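Local coordinates for 11R-lipoxygenase (Gersemia fruticosa, PDB 3VF1), which probably oxygenates polyunsaturated fatty acids as a calcium-regulated lipoxygenase, using a non-heme iron held in its helical catalytic domain, at residues Y386-M400 with L460-Y473. Sequence-based numbering, arbitrary orientation.
Sequences YHQMITHLLRCHLMM and LMQKHYRSVTFDSY. With FE2 (Fe (II) ion), chain E.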
ATOM      1  N   TYR A 386      -2.210 -15.739  -4.673  1.00 25.00           N
ATOM      2  CA  TYR A 386      -2.356 -14.591  -5.556  1.00 25.42           C
ATOM      3  C   TYR A 386      -2.421 -13.292  -4.755  1.00 25.21           C
ATOM      4  O   TYR A 386      -1.745 -12.321  -5.081  1.00 24.87           O
ATOM      5  CB  TYR A 386      -3.623 -14.750  -6.399  1.00 25.70           C
ATOM      6  CG  TYR A 386      -3.738 -13.775  -7.548  1.00 26.69           C
ATOM      7  CD1 TYR A 386      -4.046 -12.438  -7.325  1.00 25.32           C
ATOM      8  CD2 TYR A 386      -3.556 -14.194  -8.859  1.00 27.57           C
ATOM      9  CE1 TYR A 386      -4.158 -11.545  -8.376  1.00 24.50           C
ATOM     10  CE2 TYR A 386      -3.666 -13.310  -9.916  1.00 27.43           C
ATOM     11  CZ  TYR A 386      -3.968 -11.987  -9.667  1.00 27.70           C
ATOM     12  OH  TYR A 386      -4.078 -11.105 -10.716  1.00 27.23           O
ATOM     13  N   HIS A 387      -3.232 -13.282  -3.702  1.00 24.64           N
ATOM     14  CA  HIS A 387      -3.442 -12.065  -2.924  1.00 26.14           C
ATOM     15  C   HIS A 387      -2.168 -11.577  -2.243  1.00 24.75           C
ATOM     16  O   HIS A 387      -1.827 -10.400  -2.322  1.00 27.26           O
ATOM     17  CB  HIS A 387      -4.519 -12.275  -1.862  1.00 25.12           C
ATOM     18  CG  HIS A 387      -4.556 -11.193  -0.830  1.00 26.06           C
ATOM     19  ND1 HIS A 387      -4.110 -11.381   0.460  1.00 28.63           N
ATOM     20  CD2 HIS A 387      -4.966  -9.906  -0.903  1.00 29.50           C
ATOM     21  CE1 HIS A 387      -4.255 -10.259   1.141  1.00 28.08           C
ATOM     22  NE2 HIS A 387      -4.772  -9.347   0.337  1.00 29.44           N
ATOM     23  N   GLN A 388      -1.472 -12.484  -1.568  1.00 24.40           N
ATOM     24  CA  GLN A 388      -0.300 -12.112  -0.785  1.00 26.13           C
ATOM     25  C   GLN A 388       0.832 -11.574  -1.654  1.00 28.40           C
ATOM     26  O   GLN A 388       1.397 -10.523  -1.363  1.00 32.55           O
ATOM     27  CB  GLN A 388       0.201 -13.310   0.023  1.00 25.97           C
ATOM     28  CG  GLN A 388      -0.716 -13.715   1.162  1.00 30.89           C
ATOM     29  CD  GLN A 388      -0.833 -12.638   2.227  1.00 37.12           C
ATOM     30  OE1 GLN A 388       0.056 -11.801   2.382  1.00 38.26           O
ATOM     31  NE2 GLN A 388      -1.937 -12.653   2.963  1.00 35.55           N
ATOM     32  N   MET A 389       1.157 -12.295  -2.720  1.00 27.55           N
ATOM     33  CA  MET A 389       2.327 -11.967  -3.527  1.00 26.90           C
ATOM     34  C   MET A 389       2.038 -10.944  -4.624  1.00 27.23           C
ATOM     35  O   MET A 389       2.852 -10.056  -4.875  1.00 31.83           O
ATOM     36  CB  MET A 389       2.912 -13.237  -4.147  1.00 27.02           C
ATOM     37  CG  MET A 389       3.260 -14.314  -3.132  1.00 27.72           C
ATOM     38  SD  MET A 389       4.156 -13.663  -1.703  1.00 33.41           S
ATOM     39  CE  MET A 389       5.522 -12.824  -2.498  1.00 26.84           C
ATOM     40  N   ILE A 390       0.886 -11.061  -5.275  1.00 23.70           N
ATOM     41  CA  ILE A 390       0.575 -10.201  -6.415  1.00 25.48           C
ATOM     42  C   ILE A 390      -0.270  -8.992  -6.026  1.00 27.70           C
ATOM     43  O   ILE A 390       0.124  -7.850  -6.268  1.00 29.26           O
ATOM     44  CB  ILE A 390      -0.140 -10.985  -7.535  1.00 26.50           C
ATOM     45  CG1 ILE A 390       0.826 -11.993  -8.162  1.00 26.05           C
ATOM     46  CG2 ILE A 390      -0.675 -10.034  -8.598  1.00 23.93           C
ATOM     47  CD1 ILE A 390       0.208 -12.861  -9.240  1.00 30.27           C
ATOM     48  N   THR A 391      -1.428  -9.240  -5.425  1.00 25.31           N
ATOM     49  CA  THR A 391      -2.356  -8.164  -5.096  1.00 26.49           C
ATOM     50  C   THR A 391      -1.786  -7.216  -4.047  1.00 27.58           C
ATOM     51  O   THR A 391      -1.959  -6.002  -4.140  1.00 26.04           O
ATOM     52  CB  THR A 391      -3.698  -8.712  -4.584  1.00 26.15           C
ATOM     53  OG1 THR A 391      -4.267  -9.580  -5.571  1.00 29.74           O
ATOM     54  CG2 THR A 391      -4.664  -7.571  -4.287  1.00 25.85           C
ATOM     55  N   HIS A 392      -1.109  -7.768  -3.046  1.00 26.09           N
ATOM     56  CA  HIS A 392      -0.604  -6.951  -1.947  1.00 26.83           C
ATOM     57  C   HIS A 392       0.834  -6.496  -2.163  1.00 29.09           C
ATOM     58  O   HIS A 392       1.082  -5.321  -2.412  1.00 32.83           O
ATOM     59  CB  HIS A 392      -0.717  -7.698  -0.619  1.00 28.47           C
ATOM     60  CG  HIS A 392      -0.198  -6.923   0.552  1.00 33.36           C
ATOM     61  ND1 HIS A 392       0.676  -7.459   1.473  1.00 34.39           N
ATOM     62  CD2 HIS A 392      -0.423  -5.647   0.947  1.00 32.91           C
ATOM     63  CE1 HIS A 392       0.963  -6.550   2.387  1.00 35.35           C
ATOM     64  NE2 HIS A 392       0.310  -5.441   2.091  1.00 33.95           N
ATOM     65  N   LEU A 393       1.781  -7.422  -2.071  1.00 28.32           N
ATOM     66  CA  LEU A 393       3.196  -7.059  -2.115  1.00 30.94           C
ATOM     67  C   LEU A 393       3.606  -6.416  -3.440  1.00 29.24           C
ATOM     68  O   LEU A 393       4.110  -5.296  -3.455  1.00 31.02           O
ATOM     69  CB  LEU A 393       4.072  -8.277  -1.812  1.00 27.26           C
ATOM     70  CG  LEU A 393       4.002  -8.757  -0.358  1.00 35.77           C
ATOM     71  CD1 LEU A 393       4.819 -10.027  -0.158  1.00 39.00           C
ATOM     72  CD2 LEU A 393       4.477  -7.668   0.593  1.00 33.55           C
ATOM     73  N   LEU A 394       3.392  -7.111  -4.550  1.00 28.17           N
ATOM     74  CA  LEU A 394       3.817  -6.589  -5.845  1.00 27.79           C
ATOM     75  C   LEU A 394       3.052  -5.331  -6.250  1.00 29.18           C
ATOM     76  O   LEU A 394       3.644  -4.266  -6.432  1.00 31.19           O
ATOM     77  CB  LEU A 394       3.659  -7.644  -6.941  1.00 27.94           C
ATOM     78  CG  LEU A 394       3.980  -7.127  -8.348  1.00 29.03           C
ATOM     79  CD1 LEU A 394       5.417  -6.626  -8.421  1.00 28.98           C
ATOM     80  CD2 LEU A 394       3.730  -8.195  -9.401  1.00 30.20           C
ATOM     81  N   ARG A 395       1.737  -5.457  -6.387  1.00 26.61           N
ATOM     82  CA  ARG A 395       0.934  -4.411  -7.011  1.00 26.75           C
ATOM     83  C   ARG A 395       0.714  -3.179  -6.130  1.00 27.54           C
ATOM     84  O   ARG A 395       0.233  -2.153  -6.612  1.00 31.16           O
ATOM     85  CB  ARG A 395      -0.406  -4.985  -7.480  1.00 25.05           C
ATOM     86  CG  ARG A 395      -0.281  -5.900  -8.688  1.00 22.85           C
ATOM     87  CD  ARG A 395      -1.638  -6.363  -9.199  1.00 29.94           C
ATOM     88  NE  ARG A 395      -2.464  -5.254  -9.671  1.00 29.29           N
ATOM     89  CZ  ARG A 395      -2.353  -4.685 -10.870  1.00 28.64           C
ATOM     90  NH1 ARG A 395      -1.440  -5.104 -11.737  1.00 28.86           N
ATOM     91  NH2 ARG A 395      -3.156  -3.684 -11.203  1.00 31.75           N
ATOM     92  N   CYS A 396       1.058  -3.273  -4.850  1.00 28.57           N
ATOM     93  CA  CYS A 396       0.991  -2.111  -3.965  1.00 29.59           C
ATOM     94  C   CYS A 396       2.380  -1.689  -3.497  1.00 31.65           C
ATOM     95  O   CYS A 396       2.853  -0.604  -3.837  1.00 31.54           O
ATOM     96  CB  CYS A 396       0.096  -2.383  -2.750  1.00 29.68           C
ATOM     97  SG  CYS A 396      -1.672  -2.488  -3.111  1.00 30.71           S
ATOM     98  N   HIS A 397       3.029  -2.547  -2.718  1.00 30.20           N
ATOM     99  CA  HIS A 397       4.321  -2.210  -2.129  1.00 30.46           C
ATOM    100  C   HIS A 397       5.392  -1.939  -3.188  1.00 30.26           C
ATOM    101  O   HIS A 397       5.940  -0.838  -3.252  1.00 30.55           O
ATOM    102  CB  HIS A 397       4.785  -3.321  -1.180  1.00 26.46           C
ATOM    103  CG  HIS A 397       4.092  -3.312   0.147  1.00 32.85           C
ATOM    104  ND1 HIS A 397       4.743  -3.006   1.323  1.00 32.73           N
ATOM    105  CD2 HIS A 397       2.805  -3.567   0.484  1.00 32.59           C
ATOM    106  CE1 HIS A 397       3.888  -3.077   2.328  1.00 32.59           C
ATOM    107  NE2 HIS A 397       2.706  -3.414   1.846  1.00 31.61           N
ATOM    108  N   LEU A 398       5.690  -2.935  -4.015  1.00 28.70           N
ATOM    109  CA  LEU A 398       6.812  -2.843  -4.945  1.00 26.45           C
ATOM    110  C   LEU A 398       6.549  -1.910  -6.131  1.00 27.86           C
ATOM    111  O   LEU A 398       7.449  -1.195  -6.567  1.00 31.43           O
ATOM    112  CB  LEU A 398       7.198  -4.236  -5.450  1.00 26.58           C
ATOM    113  CG  LEU A 398       7.607  -5.234  -4.361  1.00 29.87           C
ATOM    114  CD1 LEU A 398       8.100  -6.533  -4.979  1.00 29.31           C
ATOM    115  CD2 LEU A 398       8.669  -4.643  -3.444  1.00 27.91           C
ATOM    116  N   MET A 399       5.327  -1.911  -6.650  1.00 28.60           N
ATOM    117  CA  MET A 399       5.001  -1.094  -7.818  1.00 28.56           C
ATOM    118  C   MET A 399       4.948   0.400  -7.496  1.00 30.90           C
ATOM    119  O   MET A 399       5.071   1.236  -8.391  1.00 31.16           O
ATOM    120  CB  MET A 399       3.671  -1.542  -8.432  1.00 28.00           C
ATOM    121  CG  MET A 399       3.774  -2.800  -9.287  1.00 31.81           C
ATOM    122  SD  MET A 399       4.682  -2.533 -10.826  1.00 37.00           S
ATOM    123  CE  MET A 399       3.523  -1.527 -11.751  1.00 30.13           C
ATOM    124  N   MET A 400       4.772   0.739  -6.224  1.00 28.84           N
ATOM    125  CA  MET A 400       4.671   2.140  -5.824  1.00 29.76           C
ATOM    126  C   MET A 400       5.999   2.720  -5.343  1.00 30.06           C
ATOM    127  O   MET A 400       6.167   3.937  -5.310  1.00 32.59           O
ATOM    128  CB  MET A 400       3.617   2.311  -4.727  1.00 32.24           C
ATOM    129  CG  MET A 400       2.180   2.167  -5.204  1.00 32.15           C
ATOM    130  SD  MET A 400       1.747   3.337  -6.503  1.00 35.44           S
ATOM    131  CE  MET A 400       1.834   2.291  -7.951  1.00 28.08           C
ATOM    132  N   LEU A 460       6.349 -15.964  -8.588  1.00 31.89           N
ATOM    133  CA  LEU A 460       4.971 -15.591  -8.894  1.00 30.74           C
ATOM    134  C   LEU A 460       4.869 -14.095  -9.167  1.00 32.79           C
ATOM    135  O   LEU A 460       4.140 -13.665 -10.062  1.00 31.16           O
ATOM    136  CB  LEU A 460       4.040 -15.975  -7.741  1.00 28.33           C
ATOM    137  CG  LEU A 460       2.566 -15.611  -7.930  1.00 26.94           C
ATOM    138  CD1 LEU A 460       2.013 -16.222  -9.207  1.00 25.15           C
ATOM    139  CD2 LEU A 460       1.753 -16.058  -6.727  1.00 26.82           C
ATOM    140  N   MET A 461       5.600 -13.303  -8.390  1.00 31.63           N
ATOM    141  CA  MET A 461       5.633 -11.860  -8.593  1.00 29.84           C
ATOM    142  C   MET A 461       6.268 -11.529  -9.937  1.00 31.88           C
ATOM    143  O   MET A 461       5.747 -10.715 -10.698  1.00 33.60           O
ATOM    144  CB  MET A 461       6.417 -11.182  -7.471  1.00 27.14           C
ATOM    145  CG  MET A 461       5.741 -11.261  -6.115  1.00 27.90           C
ATOM    146  SD  MET A 461       6.391 -10.057  -4.948  1.00 32.74           S
ATOM    147  CE  MET A 461       8.092 -10.605  -4.800  1.00 32.20           C
ATOM    148  N   GLN A 462       7.397 -12.168 -10.219  1.00 31.25           N
ATOM    149  CA  GLN A 462       8.111 -11.946 -11.468  1.00 30.57           C
ATOM    150  C   GLN A 462       7.234 -12.294 -12.661  1.00 31.16           C
ATOM    151  O   GLN A 462       7.292 -11.637 -13.700  1.00 32.54           O
ATOM    152  CB  GLN A 462       9.387 -12.783 -11.502  1.00 30.84           C
ATOM    153  CG  GLN A 462      10.426 -12.362 -10.476  1.00 31.24           C
ATOM    154  CD  GLN A 462      11.634 -13.275 -10.462  1.00 34.22           C
ATOM    155  OE1 GLN A 462      11.504 -14.496 -10.554  1.00 34.39           O
ATOM    156  NE2 GLN A 462      12.821 -12.686 -10.352  1.00 34.84           N
ATOM    157  N   LYS A 463       6.418 -13.331 -12.507  1.00 32.36           N
ATOM    158  CA  LYS A 463       5.570 -13.794 -13.597  1.00 33.05           C
ATOM    159  C   LYS A 463       4.471 -12.784 -13.910  1.00 32.02           C
ATOM    160  O   LYS A 463       4.120 -12.583 -15.073  1.00 33.24           O
ATOM    161  CB  LYS A 463       4.957 -15.153 -13.256  1.00 32.00           C
ATOM    162  CG  LYS A 463       4.250 -15.812 -14.427  1.00 35.76           C
ATOM    163  CD  LYS A 463       3.801 -17.225 -14.088  1.00 36.19           C
ATOM    164  CE  LYS A 463       3.135 -17.893 -15.279  1.00 32.61           C
ATOM    165  NZ  LYS A 463       2.630 -19.253 -14.950  1.00 38.16           N
ATOM    166  N   HIS A 464       3.931 -12.147 -12.875  1.00 28.59           N
ATOM    167  CA  HIS A 464       2.904 -11.133 -13.070  1.00 32.28           C
ATOM    168  C   HIS A 464       3.505  -9.849 -13.628  1.00 31.46           C
ATOM    169  O   HIS A 464       2.907  -9.197 -14.484  1.00 32.61           O
ATOM    170  CB  HIS A 464       2.176 -10.823 -11.760  1.00 30.41           C
ATOM    171  CG  HIS A 464       1.080  -9.812 -11.909  1.00 27.00           C
ATOM    172  ND1 HIS A 464      -0.194 -10.150 -12.314  1.00 28.72           N
ATOM    173  CD2 HIS A 464       1.073  -8.471 -11.728  1.00 29.90           C
ATOM    174  CE1 HIS A 464      -0.940  -9.062 -12.367  1.00 26.86           C
ATOM    175  NE2 HIS A 464      -0.195  -8.028 -12.016  1.00 27.46           N
ATOM    176  N   TYR A 465       4.687  -9.489 -13.138  1.00 30.16           N
ATOM    177  CA  TYR A 465       5.338  -8.254 -13.558  1.00 31.00           C
ATOM    178  C   TYR A 465       5.660  -8.276 -15.047  1.00 29.08           C
ATOM    179  O   TYR A 465       5.460  -7.287 -15.745  1.00 32.32           O
ATOM    180  CB  TYR A 465       6.618  -8.014 -12.755  1.00 31.10           C
ATOM    181  CG  TYR A 465       7.284  -6.698 -13.086  1.00 34.58           C
ATOM    182  CD1 TYR A 465       6.824  -5.506 -12.539  1.00 34.09           C
ATOM    183  CD2 TYR A 465       8.367  -6.643 -13.953  1.00 34.03           C
ATOM    184  CE1 TYR A 465       7.425  -4.301 -12.843  1.00 33.61           C
ATOM    185  CE2 TYR A 465       8.974  -5.442 -14.261  1.00 31.25           C
ATOM    186  CZ  TYR A 465       8.499  -4.276 -13.703  1.00 33.98           C
ATOM    187  OH  TYR A 465       9.101  -3.078 -14.008  1.00 38.00           O
ATOM    188  N   ARG A 466       6.157  -9.408 -15.533  1.00 30.52           N
ATOM    189  CA  ARG A 466       6.511  -9.540 -16.943  1.00 32.93           C
ATOM    190  C   ARG A 466       5.380  -9.113 -17.875  1.00 36.28           C
ATOM    191  O   ARG A 466       5.631  -8.698 -19.004  1.00 39.94           O
ATOM    192  CB  ARG A 466       6.919 -10.980 -17.265  1.00 35.73           C
ATOM    193  CG  ARG A 466       8.346 -11.323 -16.875  1.00 40.22           C
ATOM    194  CD  ARG A 466       8.829 -12.583 -17.576  1.00 42.21           C
ATOM    195  NE  ARG A 466       8.149 -13.788 -17.107  1.00 41.64           N
ATOM    196  CZ  ARG A 466       8.511 -14.488 -16.034  1.00 43.95           C
ATOM    197  NH1 ARG A 466       9.546 -14.104 -15.296  1.00 43.48           N
ATOM    198  NH2 ARG A 466       7.831 -15.574 -15.692  1.00 37.65           N
ATOM    199  N   SER A 467       4.140  -9.211 -17.403  1.00 31.98           N
ATOM    200  CA  SER A 467       2.982  -8.921 -18.243  1.00 33.37           C
ATOM    201  C   SER A 467       2.197  -7.689 -17.797  1.00 34.38           C
ATOM    202  O   SER A 467       1.238  -7.291 -18.457  1.00 33.39           O
ATOM    203  CB  SER A 467       2.041 -10.128 -18.268  1.00 33.80           C
ATOM    204  OG  SER A 467       2.652 -11.245 -18.891  1.00 39.16           O
ATOM    205  N   VAL A 468       2.598  -7.082 -16.686  1.00 29.12           N
ATOM    206  CA  VAL A 468       1.831  -5.973 -16.128  1.00 32.16           C
ATOM    207  C   VAL A 468       2.074  -4.667 -16.876  1.00 32.29           C
ATOM    208  O   VAL A 468       3.186  -4.389 -17.322  1.00 30.78           O
ATOM    209  CB  VAL A 468       2.152  -5.748 -14.633  1.00 31.31           C
ATOM    210  CG1 VAL A 468       3.512  -5.079 -14.462  1.00 30.01           C
ATOM    211  CG2 VAL A 468       1.067  -4.907 -13.983  1.00 29.83           C
ATOM    212  N   THR A 469       1.015  -3.878 -17.022  1.00 32.52           N
ATOM    213  CA  THR A 469       1.129  -2.509 -17.505  1.00 35.91           C
ATOM    214  C   THR A 469       0.273  -1.621 -16.611  1.00 34.41           C
ATOM    215  O   THR A 469      -0.495  -2.117 -15.790  1.00 35.14           O
ATOM    216  CB  THR A 469       0.660  -2.360 -18.966  1.00 36.27           C
ATOM    217  OG1 THR A 469      -0.769  -2.266 -19.009  1.00 39.61           O
ATOM    218  CG2 THR A 469       1.123  -3.541 -19.808  1.00 36.15           C
ATOM    219  N   PHE A 470       0.400  -0.310 -16.774  1.00 34.82           N
ATOM    220  CA  PHE A 470      -0.342   0.626 -15.936  1.00 33.35           C
ATOM    221  C   PHE A 470      -1.809   0.749 -16.345  1.00 34.89           C
ATOM    222  O   PHE A 470      -2.592   1.417 -15.667  1.00 33.89           O
ATOM    223  CB  PHE A 470       0.332   2.000 -15.936  1.00 37.47           C
ATOM    224  CG  PHE A 470       1.274   2.205 -14.784  1.00 37.62           C
ATOM    225  CD1 PHE A 470       2.574   1.729 -14.838  1.00 37.00           C
ATOM    226  CD2 PHE A 470       0.855   2.867 -13.644  1.00 36.59           C
ATOM    227  CE1 PHE A 470       3.441   1.912 -13.773  1.00 36.27           C
ATOM    228  CE2 PHE A 470       1.715   3.054 -12.577  1.00 40.41           C
ATOM    229  CZ  PHE A 470       3.011   2.576 -12.643  1.00 37.72           C
ATOM    230  N   ASP A 471      -2.187   0.106 -17.446  1.00 35.37           N
ATOM    231  CA  ASP A 471      -3.592   0.057 -17.837  1.00 38.39           C
ATOM    232  C   ASP A 471      -4.406  -0.669 -16.771  1.00 36.84           C
ATOM    233  O   ASP A 471      -5.580  -0.363 -16.553  1.00 33.51           O
ATOM    234  CB  ASP A 471      -3.764  -0.646 -19.185  1.00 40.82           C
ATOM    235  CG  ASP A 471      -3.234   0.176 -20.344  1.00 49.85           C
ATOM    236  OD1 ASP A 471      -2.960   1.381 -20.150  1.00 45.35           O
ATOM    237  OD2 ASP A 471      -3.101  -0.384 -21.453  1.00 57.75           O
ATOM    238  N   SER A 472      -3.774  -1.633 -16.106  1.00 35.25           N
ATOM    239  CA  SER A 472      -4.442  -2.406 -15.066  1.00 35.58           C
ATOM    240  C   SER A 472      -4.596  -1.597 -13.779  1.00 32.43           C
ATOM    241  O   SER A 472      -5.198  -2.067 -12.813  1.00 33.53           O
ATOM    242  CB  SER A 472      -3.676  -3.701 -14.784  1.00 34.46           C
ATOM    243  OG  SER A 472      -2.397  -3.438 -14.230  1.00 32.22           O
ATOM    244  N   TYR A 473      -4.052  -0.384 -13.769  1.00 29.97           N
ATOM    245  CA  TYR A 473      -4.171   0.497 -12.613  1.00 30.76           C
ATOM    246  C   TYR A 473      -5.253   1.552 -12.811  1.00 29.12           C
ATOM    247  O   TYR A 473      -5.627   2.247 -11.869  1.00 31.68           O
ATOM    248  CB  TYR A 473      -2.829   1.161 -12.304  1.00 29.35           C
ATOM    249  CG  TYR A 473      -1.900   0.270 -11.518  1.00 27.81           C
ATOM    250  CD1 TYR A 473      -1.099  -0.667 -12.156  1.00 30.53           C
ATOM    251  CD2 TYR A 473      -1.833   0.357 -10.135  1.00 26.69           C
ATOM    252  CE1 TYR A 473      -0.253  -1.487 -11.437  1.00 31.75           C
ATOM    253  CE2 TYR A 473      -0.992  -0.459  -9.409  1.00 25.91           C
ATOM    254  CZ  TYR A 473      -0.205  -1.375 -10.064  1.00 26.13           C
ATOM    255  OH  TYR A 473       0.632  -2.185  -9.338  1.00 25.16           O
TER
HETATM  256 FE   FE2 E 701       1.126  -3.681   3.292  1.00 40.14          FE
HETATM  257  O   HOH W   1       1.492  -5.016   5.187  1.00 43.10           O
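Met461 sits knob-into-hole among Met389, Leu393, Leu394 and Leu398 of the long iron-bearing helix of the lipoxygenase fold, where helix 460-465 crosses 386-400 at 61°. That crossing is the tightly packed part: the Met461 sulfur lies 3.8 Å from Met389 CE, and one turn on His464 fills a second hole, with Ile390 CG2 centred 3.7 Å above its imidazole ring. Toward solvent the packing gives way to polar contacts: His464 and Ser472 are partly exposed, but the Arg395 side chain they hold is itself buried. There the arginine chain, bent at its third torsion, turns its guanidinium so that NH1 and NH2 both grip Ser472 OG, end-on and close to the guanidinium plane. NH1 also donates to His464 NE2 at 3.2 Å, approaching in the plane of the imidazole, which stands nearly perpendicular to the guanidinium. Tyr473 stacks flat and off-centre on one guanidinium face, a cation-pi contact with the planes 27° apart. A leucine in place of Arg395 would probably leave His464 NE2 and Ser472 OG without this donor and Tyr473 without its cationic cover. The opposite side of helix 386-400 carries His392 and His397, which bind the iron with His575, Asn579, the C-terminal carboxylate of Ile698 and a water. Tyr473 also reaches the backbone of this helix within its wide, pi-type turn, its OH donating to Arg395 O at 2.8 Å, tilted 21° from the carbonyl plane.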